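PDB 6J3A: gamma-glutamyltranspeptidase, which probably acts as an LmbA-like homologue of the gamma-glutamyltranspeptidases, enzymes of the Ntn-hydrolase clan that cleave or transfer gamma-glutamyl groups. Local coordinates for residues R73-Q78 / A255-P260; A222-R227 / V449-F454; E560-P565 / P582-G587. All blocks are in the same frame, centred on the assembly; numbering follows the deposited sequence.

Interaction 1: residues R73-Q78 / A255-P260; sequences RVLCGQ and ATYEAP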
loop_
_atom_site.group_PDB
_atom_site.type_symbol
_atom_site.label_atom_id
_atom_site.label_comp_id
_atom_site.label_asym_id
_atom_site.label_seq_id
_atom_site.Cartn_x
_atom_site.Cartn_y
_atom_site.Cartn_z
ATOM N N ARG A 73 11.344 -16.542 -20.461
ATOM C CA ARG A 73 11.603 -17.948 -20.231
ATOM C C ARG A 73 10.644 -18.423 -19.135
ATOM O O ARG A 73 10.335 -17.675 -18.207
ATOM C CB ARG A 73 13.077 -18.093 -19.821
ATOM C CG ARG A 73 13.724 -19.443 -20.068
ATOM C CD ARG A 73 14.031 -19.694 -21.538
ATOM N NE ARG A 73 14.624 -21.025 -21.690
ATOM C CZ ARG A 73 14.369 -21.904 -22.663
ATOM N NH1 ARG A 73 13.509 -21.642 -23.648
ATOM N NH2 ARG A 73 14.988 -23.083 -22.643
ATOM N N VAL A 74 10.139 -19.647 -19.281
ATOM C CA VAL A 74 9.235 -20.290 -18.311
ATOM C C VAL A 74 10.024 -21.308 -17.495
ATOM O O VAL A 74 10.790 -22.086 -18.054
ATOM C CB VAL A 74 8.069 -21.030 -19.016
ATOM C CG1 VAL A 74 7.285 -21.907 -18.050
ATOM C CG2 VAL A 74 7.116 -20.046 -19.666
ATOM N N LEU A 75 9.812 -21.298 -16.180
ATOM C CA LEU A 75 10.381 -22.290 -15.269
ATOM C C LEU A 75 9.231 -23.109 -14.696
ATOM O O LEU A 75 8.458 -22.622 -13.873
ATOM C CB LEU A 75 11.220 -21.628 -14.174
ATOM C CG LEU A 75 11.783 -22.521 -13.062
ATOM C CD1 LEU A 75 12.401 -23.812 -13.576
ATOM C CD2 LEU A 75 12.812 -21.745 -12.262
ATOM N N CYS A 76 9.124 -24.349 -15.168
ATOM C CA CYS A 76 8.029 -25.226 -14.824
ATOM C C CYS A 76 8.272 -25.892 -13.488
ATOM O O CYS A 76 9.157 -26.745 -13.354
ATOM C CB CYS A 76 7.830 -26.307 -15.880
ATOM S SG CYS A 76 6.530 -27.483 -15.415
ATOM N N GLY A 77 7.454 -25.503 -12.515
ATOM C CA GLY A 77 7.417 -26.151 -11.211
ATOM C C GLY A 77 6.086 -26.826 -10.956
ATOM O O GLY A 77 5.678 -26.966 -9.808
ATOM N N GLN A 78 5.386 -27.199 -12.024
ATOM C CA GLN A 78 4.218 -28.053 -11.921
ATOM C C GLN A 78 4.664 -29.507 -11.987
ATOM O O GLN A 78 5.244 -29.946 -12.978
ATOM C CB GLN A 78 3.242 -27.760 -13.040
ATOM C CG GLN A 78 2.065 -28.720 -13.094
ATOM C CD GLN A 78 1.228 -28.649 -11.843
ATOM O OE1 GLN A 78 0.543 -27.651 -11.600
ATOM N NE2 GLN A 78 1.287 -29.707 -11.027
ATOM N N ALA A 255 12.292 -29.631 -11.646
ATOM C CA ALA A 255 11.682 -28.540 -12.385
ATOM C C ALA A 255 12.492 -28.330 -13.662
ATOM O O ALA A 255 13.711 -28.567 -13.687
ATOM C CB ALA A 255 11.672 -27.287 -11.539
ATOM N N THR A 256 11.805 -27.915 -14.721
ATOM C CA THR A 256 12.430 -27.707 -16.030
ATOM C C THR A 256 12.124 -26.327 -16.580
ATOM O O THR A 256 11.184 -25.675 -16.123
ATOM C CB THR A 256 11.939 -28.737 -17.057
ATOM O OG1 THR A 256 10.507 -28.755 -17.067
ATOM C CG2 THR A 256 12.459 -30.108 -16.706
ATOM N N TYR A 257 12.914 -25.916 -17.575
ATOM C CA TYR A 257 12.740 -24.638 -18.277
ATOM C C TYR A 257 12.045 -24.843 -19.623
ATOM O O TYR A 257 12.173 -25.898 -20.232
ATOM C CB TYR A 257 14.086 -23.969 -18.528
ATOM C CG TYR A 257 14.734 -23.310 -17.326
ATOM C CD1 TYR A 257 14.220 -22.129 -16.775
ATOM C CD2 TYR A 257 15.900 -23.839 -16.765
ATOM C CE1 TYR A 257 14.839 -21.514 -15.686
ATOM C CE2 TYR A 257 16.521 -23.233 -15.679
ATOM C CZ TYR A 257 15.994 -22.070 -15.145
ATOM O OH TYR A 257 16.606 -21.469 -14.068
ATOM N N GLU A 258 11.322 -23.824 -20.085
ATOM C CA GLU A 258 10.605 -23.870 -21.367
ATOM C C GLU A 258 10.512 -22.511 -22.026
ATOM O O GLU A 258 10.624 -21.478 -21.373
ATOM C CB GLU A 258 9.191 -24.388 -21.171
ATOM C CG GLU A 258 9.164 -25.867 -20.909
ATOM C CD GLU A 258 7.800 -26.383 -20.551
ATOM O OE1 GLU A 258 6.790 -25.678 -20.798
ATOM O OE2 GLU A 258 7.762 -27.521 -20.034
ATOM N N ALA A 259 10.303 -22.526 -23.334
ATOM C CA ALA A 259 9.925 -21.330 -24.044
ATOM C C ALA A 259 8.492 -21.060 -23.621
ATOM O O ALA A 259 7.736 -22.006 -23.385
ATOM C CB ALA A 259 9.999 -21.548 -25.549
ATOM N N PRO A 260 8.108 -19.778 -23.525
ATOM C CA PRO A 260 6.708 -19.448 -23.276
ATOM C C PRO A 260 5.859 -19.621 -24.520
ATOM O O PRO A 260 6.374 -19.596 -25.626
ATOM C CB PRO A 260 6.761 -17.963 -22.914
ATOM C CG PRO A 260 7.949 -17.446 -23.658
ATOM C CD PRO A 260 8.946 -18.567 -23.626
#
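Strands 73-77 and 256-258 run antiparallel, their axes 4.6 Å apart at closest approach and inclined by 147°, with L75 and Y257 in a non-hydrogen-bonded pair between the hydrogen-bonded pairs V74-E258 and C76-T256. Each of the outer pairs exchanges two backbone bonds; C76 N reaches T256 O at 2.6 Å, whereas the return bond from T256 N to C76 O is longer, at 3.2 Å. On the face that carries L75 and Y257, the leucine lays CD1 over the tyrosine ring, 4.1 Å from its centroid and 18° off the normal, a CH-pi contact. L75 CB meanwhile touches the ring atom CE1. A leucine suits this place because it is apolar like its buried surroundings: CD1 also meets A255 CB, and the side chain packs on L117 and L118 of helix 111-122. Y257 keeps its aromatic surface toward L75 and bonds through its hydroxyl to D121 of the same helix. The packing is consistent with the alpha-beta-beta-alpha sandwich of the Ntn-hydrolase clan, in which helices cover antiparallel sheets, and strand 73-77 is an inner strand here, bonded to strand 61-66 along its other edge. The reverse face holds V74, C76, T256 and E258. V74 has CG2 beside its own backbone N, and this branch meets P260 CB at 3.9 Å as the two side chains pass in opposite directions. The small C76 brings CB within 3.8 Å of T256 OG1. E258 stretches out beyond CG, and its carboxylate finds R478 in a salt bridge and W276 in a hydrogen bond. Beyond the V74-E258 pair, R73 turns CD aside at chi2 (74°), and its guanidinium has E258 C over one face, 3.5 Å from R73 NH1.

Interaction 2: residues A222-R227 / V449-F454; sequences AEALVR and VPELGF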
loop_
_atom_site.group_PDB
_atom_site.type_symbol
_atom_site.label_atom_id
_atom_site.label_comp_id
_atom_site.label_asym_id
_atom_site.label_seq_id
_atom_site.Cartn_x
_atom_site.Cartn_y
_atom_site.Cartn_z
ATOM N N ALA A 222 11.543 -35.920 1.653
ATOM C CA ALA A 222 11.008 -36.961 0.770
ATOM C C ALA A 222 10.499 -38.177 1.536
ATOM O O ALA A 222 9.387 -38.646 1.296
ATOM C CB ALA A 222 12.075 -37.400 -0.217
ATOM N N GLU A 223 11.328 -38.683 2.445
ATOM C CA GLU A 223 10.953 -39.809 3.303
ATOM C C GLU A 223 9.591 -39.593 3.954
ATOM O O GLU A 223 8.715 -40.453 3.871
ATOM C CB GLU A 223 12.026 -40.040 4.372
ATOM C CG GLU A 223 13.254 -40.752 3.818
ATOM C CD GLU A 223 14.475 -40.693 4.725
ATOM O OE1 GLU A 223 14.395 -40.171 5.865
ATOM O OE2 GLU A 223 15.537 -41.181 4.281
ATOM N N ALA A 224 9.421 -38.428 4.566
ATOM C CA ALA A 224 8.175 -38.072 5.251
ATOM C C ALA A 224 6.965 -37.928 4.315
ATOM O O ALA A 224 5.844 -38.313 4.660
ATOM C CB ALA A 224 8.378 -36.787 6.036
ATOM N N LEU A 225 7.207 -37.352 3.146
ATOM C CA LEU A 225 6.163 -37.126 2.160
ATOM C C LEU A 225 5.612 -38.448 1.646
ATOM O O LEU A 225 4.391 -38.624 1.551
ATOM C CB LEU A 225 6.721 -36.323 0.988
ATOM C CG LEU A 225 7.008 -34.847 1.257
ATOM C CD1 LEU A 225 7.922 -34.304 0.179
ATOM C CD2 LEU A 225 5.730 -34.028 1.302
ATOM N N VAL A 226 6.526 -39.364 1.318
ATOM C CA VAL A 226 6.170 -40.712 0.860
ATOM C C VAL A 226 5.447 -41.456 1.984
ATOM O O VAL A 226 4.350 -41.982 1.786
ATOM C CB VAL A 226 7.413 -41.506 0.391
ATOM C CG1 VAL A 226 7.051 -42.934 -0.006
ATOM C CG2 VAL A 226 8.053 -40.828 -0.811
ATOM N N ARG A 227 6.062 -41.468 3.160
ATOM C CA ARG A 227 5.460 -42.070 4.354
ATOM C C ARG A 227 4.008 -41.598 4.580
ATOM O O ARG A 227 3.144 -42.406 4.880
ATOM C CB ARG A 227 6.338 -41.802 5.584
ATOM C CG ARG A 227 6.020 -42.653 6.808
ATOM C CD ARG A 227 6.896 -42.296 8.010
ATOM N NE ARG A 227 8.337 -42.394 7.711
ATOM C CZ ARG A 227 9.250 -41.413 7.816
ATOM N NH1 ARG A 227 8.942 -40.189 8.246
ATOM N NH2 ARG A 227 10.516 -41.669 7.492
ATOM N N VAL A 449 1.742 -33.550 6.888
ATOM C CA VAL A 449 2.867 -34.459 7.058
ATOM C C VAL A 449 3.523 -34.115 8.403
ATOM O O VAL A 449 4.218 -33.099 8.509
ATOM C CB VAL A 449 3.892 -34.333 5.909
ATOM C CG1 VAL A 449 5.015 -35.356 6.075
ATOM C CG2 VAL A 449 3.224 -34.475 4.536
ATOM N N PRO A 450 3.306 -34.964 9.433
ATOM C CA PRO A 450 3.553 -34.531 10.816
ATOM C C PRO A 450 4.977 -34.023 11.078
ATOM O O PRO A 450 5.130 -33.002 11.758
ATOM C CB PRO A 450 3.216 -35.771 11.665
ATOM C CG PRO A 450 3.229 -36.926 10.735
ATOM C CD PRO A 450 3.003 -36.406 9.343
ATOM N N GLU A 451 5.988 -34.673 10.502
ATOM C CA GLU A 451 7.386 -34.265 10.755
ATOM C C GLU A 451 7.843 -33.053 9.926
ATOM O O GLU A 451 8.952 -32.538 10.140
ATOM C CB GLU A 451 8.390 -35.434 10.641
ATOM C CG GLU A 451 8.313 -36.322 9.409
ATOM C CD GLU A 451 7.368 -37.510 9.579
ATOM O OE1 GLU A 451 6.154 -37.332 9.339
ATOM O OE2 GLU A 451 7.837 -38.617 9.936
ATOM N N LEU A 452 6.980 -32.585 9.016
ATOM C CA LEU A 452 7.272 -31.404 8.189
ATOM C C LEU A 452 6.459 -30.143 8.508
ATOM O O LEU A 452 6.983 -29.028 8.423
ATOM C CB LEU A 452 7.105 -31.752 6.717
ATOM C CG LEU A 452 7.974 -32.899 6.214
ATOM C CD1 LEU A 452 7.722 -33.048 4.723
ATOM C CD2 LEU A 452 9.471 -32.734 6.507
ATOM N N GLY A 453 5.187 -30.321 8.840
ATOM C CA GLY A 453 4.334 -29.207 9.212
ATOM C C GLY A 453 3.392 -28.757 8.118
ATOM O O GLY A 453 2.621 -27.832 8.335
ATOM N N PHE A 454 3.444 -29.397 6.953
ATOM C CA PHE A 454 2.571 -29.028 5.827
ATOM C C PHE A 454 2.121 -30.281 5.075
ATOM O O PHE A 454 2.783 -31.311 5.166
ATOM C CB PHE A 454 3.275 -28.054 4.866
ATOM C CG PHE A 454 4.603 -28.549 4.374
ATOM C CD1 PHE A 454 4.688 -29.376 3.260
ATOM C CD2 PHE A 454 5.775 -28.204 5.038
ATOM C CE1 PHE A 454 5.921 -29.836 2.815
ATOM C CE2 PHE A 454 7.008 -28.663 4.592
ATOM C CZ PHE A 454 7.080 -29.478 3.480
HETATM O O HOH W 1 5.339 -38.970 7.289
#
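A224 presses its methyl group into the loop 449-454, where CB meets three side chains: E451 CG at 3.4 Å, V449 CG1 at 3.7 Å and L452 CG at 3.9 Å. Alanine suits this close approach because its methyl is small enough to lie among all three. Beside it L225 crosses V449 and L452 at about a right angle; its CD2 lies 4.1 Å from V449 CG2 and its CG 4.0 Å from L452 CD1. These branched aliphatic groups are buried and make the tight, apolar part of the contact.

The looser side is polar. E451 takes the crowded position for CG (chi1 49°), which sets that carbon against A224 CB; the chain bends again at chi2, and OE2 lies 2.6 Å from R227 NH1. This salt bridge enters at the edge of the guanidinium, near its plane, but the two flat groups are turned 37° apart and a single pair of atoms carries it. The other carboxylate oxygen, E451 OE1, takes a bond from a water that also donates to A224 O, tying the acid to the helix backbone. R227 itself is solvent-exposed.

V449 N bonds to F454 O, and V449 O accepts from both L452 N and G453 N, which helps fix the loop; at G453 a CB would run into the carbonyl O of L452. The loop links the short strands 448-449 and 454-455. L452 also touches F220 and I221 in helix 220-229, L452 O bonds to T191 of helix 186-200, and A222 and V226 pack on L250 of helix 247-252.

Interaction 3: residues E560-P565 / P582-G587; sequences EARMDP and PPWSEG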
loop_
_atom_site.group_PDB
_atom_site.type_symbol
_atom_site.label_atom_id
_atom_site.label_comp_id
_atom_site.label_asym_id
_atom_site.label_seq_id
_atom_site.Cartn_x
_atom_site.Cartn_y
_atom_site.Cartn_z
ATOM N N GLU A 560 -19.415 -7.858 -10.802
ATOM C CA GLU A 560 -19.393 -7.132 -9.532
ATOM C C GLU A 560 -20.560 -6.157 -9.490
ATOM O O GLU A 560 -20.999 -5.650 -10.521
ATOM C CB GLU A 560 -18.076 -6.381 -9.335
ATOM C CG GLU A 560 -16.887 -7.290 -9.101
ATOM C CD GLU A 560 -15.602 -6.540 -8.801
ATOM O OE1 GLU A 560 -14.986 -6.816 -7.755
ATOM O OE2 GLU A 560 -15.182 -5.680 -9.602
ATOM N N ALA A 561 -21.045 -5.886 -8.282
ATOM C CA ALA A 561 -22.178 -4.981 -8.083
ATOM C C ALA A 561 -21.912 -3.556 -8.551
ATOM O O ALA A 561 -22.865 -2.826 -8.798
ATOM C CB ALA A 561 -22.609 -4.969 -6.618
ATOM N N ARG A 562 -20.640 -3.168 -8.675
ATOM C CA ARG A 562 -20.268 -1.787 -9.061
ATOM C C ARG A 562 -20.074 -1.619 -10.561
ATOM O O ARG A 562 -19.796 -0.511 -11.009
ATOM C CB ARG A 562 -19.064 -1.218 -8.271
ATOM C CG ARG A 562 -18.122 -2.238 -7.663
ATOM C CD ARG A 562 -17.108 -1.619 -6.722
ATOM N NE ARG A 562 -16.040 -0.976 -7.459
ATOM C CZ ARG A 562 -15.051 -1.596 -8.101
ATOM N NH1 ARG A 562 -14.935 -2.923 -8.126
ATOM N NH2 ARG A 562 -14.160 -0.853 -8.735
ATOM N N MET A 563 -20.232 -2.696 -11.334
ATOM C CA MET A 563 -20.450 -2.573 -12.775
ATOM C C MET A 563 -21.798 -1.874 -12.999
ATOM O O MET A 563 -22.728 -2.060 -12.213
ATOM C CB MET A 563 -20.440 -3.951 -13.442
ATOM C CG MET A 563 -20.596 -3.928 -14.960
ATOM S SD MET A 563 -20.020 -5.440 -15.775
ATOM C CE MET A 563 -18.246 -5.215 -15.683
ATOM N N ASP A 564 -21.885 -1.062 -14.054
ATOM C CA ASP A 564 -23.105 -0.320 -14.397
ATOM C C ASP A 564 -24.303 -1.281 -14.457
ATOM O O ASP A 564 -24.203 -2.316 -15.118
ATOM C CB ASP A 564 -22.924 0.386 -15.744
ATOM N N PRO A 565 -25.418 -0.965 -13.754
ATOM C CA PRO A 565 -26.550 -1.915 -13.736
ATOM C C PRO A 565 -27.248 -2.097 -15.080
ATOM O O PRO A 565 -27.961 -3.084 -15.265
ATOM C CB PRO A 565 -27.533 -1.301 -12.718
ATOM C CG PRO A 565 -26.764 -0.265 -11.978
ATOM C CD PRO A 565 -25.705 0.222 -12.926
ATOM N N PRO A 582 -20.785 -9.506 -5.055
ATOM C CA PRO A 582 -20.533 -8.317 -4.248
ATOM C C PRO A 582 -19.603 -7.311 -4.936
ATOM O O PRO A 582 -18.781 -7.711 -5.769
ATOM C CB PRO A 582 -19.878 -8.870 -2.969
ATOM C CG PRO A 582 -20.117 -10.331 -2.996
ATOM C CD PRO A 582 -20.206 -10.710 -4.440
ATOM N N PRO A 583 -19.714 -6.021 -4.564
ATOM C CA PRO A 583 -19.011 -4.936 -5.253
ATOM C C PRO A 583 -17.511 -5.167 -5.411
ATOM O O PRO A 583 -16.953 -4.874 -6.464
ATOM C CB PRO A 583 -19.239 -3.717 -4.342
ATOM C CG PRO A 583 -20.268 -4.111 -3.347
ATOM C CD PRO A 583 -20.234 -5.594 -3.250
ATOM N N TRP A 584 -16.877 -5.687 -4.364
ATOM C CA TRP A 584 -15.426 -5.872 -4.338
ATOM C C TRP A 584 -15.083 -7.343 -4.155
ATOM O O TRP A 584 -14.605 -7.743 -3.093
ATOM C CB TRP A 584 -14.828 -5.024 -3.209
ATOM C CG TRP A 584 -14.995 -3.552 -3.427
ATOM C CD1 TRP A 584 -15.960 -2.755 -2.896
ATOM C CD2 TRP A 584 -14.180 -2.707 -4.253
ATOM N NE1 TRP A 584 -15.794 -1.455 -3.328
ATOM C CE2 TRP A 584 -14.710 -1.398 -4.162
ATOM C CE3 TRP A 584 -13.055 -2.928 -5.059
ATOM C CZ2 TRP A 584 -14.155 -0.314 -4.840
ATOM C CZ3 TRP A 584 -12.500 -1.853 -5.737
ATOM C CH2 TRP A 584 -13.049 -0.557 -5.620
ATOM N N SER A 585 -15.319 -8.121 -5.213
ATOM C CA SER A 585 -15.296 -9.607 -5.178
ATOM C C SER A 585 -14.601 -10.344 -6.336
ATOM O O SER A 585 -14.328 -11.538 -6.204
ATOM C CB SER A 585 -16.733 -10.130 -5.127
ATOM O OG SER A 585 -17.455 -9.735 -6.288
ATOM N N GLU A 586 -14.317 -9.661 -7.448
ATOM C CA GLU A 586 -13.777 -10.288 -8.671
ATOM C C GLU A 586 -12.336 -9.852 -8.901
ATOM O O GLU A 586 -12.081 -8.685 -9.162
ATOM C CB GLU A 586 -14.611 -9.903 -9.896
ATOM C CG GLU A 586 -16.050 -10.397 -9.880
ATOM C CD GLU A 586 -16.153 -11.885 -10.110
ATOM O OE1 GLU A 586 -16.913 -12.549 -9.359
ATOM O OE2 GLU A 586 -15.459 -12.378 -11.037
ATOM N N GLY A 587 -11.409 -10.793 -8.783
ATOM C CA GLY A 587 -10.005 -10.590 -9.133
ATOM C C GLY A 587 -9.137 -10.347 -7.924
ATOM O O GLY A 587 -9.536 -9.598 -7.032
#
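R562 meets W584 through a bend at chi3 (-78°) that carries NE over the indole, while E560 has CG beside its own backbone N (chi1 -69°), and its extended chain ends at the amides of S585 and E586. Both belong to a type I beta turn from E560 to M563, which leads from strand 556-560 toward helix 565-573 in this Ntn-hydrolase fold; its partner is the loop between strands 577-581 and 590-594. The guanidinium lies flat on the tryptophan, planes 9° apart, with CZ 3.5 Å from the centroid of the six-membered ring, a cation-pi stack. R562 CD adds a CH-pi contact over the five-membered ring. In its own plane the guanidinium also directs NH1 to P583 O at 3.3 Å, and the same nitrogen forms a salt bridge with E560 OE2; NH2 bonds to D534 O. An alanine in place of R562 would probably leave one face of the W584 ring without its cation and both P583 O and E560 OE2 without their NH1 partner. W584 also stacks with F2 of the second subunit and thus takes part in the contact between the subunits.

E560 OE1 grips two successive amides, S585 N on its anti lone pair and E586 N from above the carboxylate plane, each at 2.9 Å. Glutamate suits the place because this one carboxylate oxygen can accept from both amides and also pair with R608. On the outer side A561 CB rests on P583 CG. The side chains of E560 and E586 lie alongside one another, pointing opposite ways, with E560 CG 3.3 Å from E586 CG, while E586 OE2 bonds to W509 NE1.

The three contacts share no helix or strand and lie well apart: the centres of interactions 1 and 2 are about 26 Å from each other, and interaction 3 lies across the chain's centre from both. Interaction 1, partly buried, is nearest the middle, where regular backbone bonding joins two strands and side chains mainly fill the two faces. Interaction 2 is peripheral yet mostly buried, a helix packed on a loop by aliphatic contacts with a charged pair at its margin. Interaction 3, also partly buried but with A561, P582 and P583 exposed, joins two loops at strand ends through a carboxylate, a guanidinium and an indole in place of backbone pairing, and only it touches the second subunit.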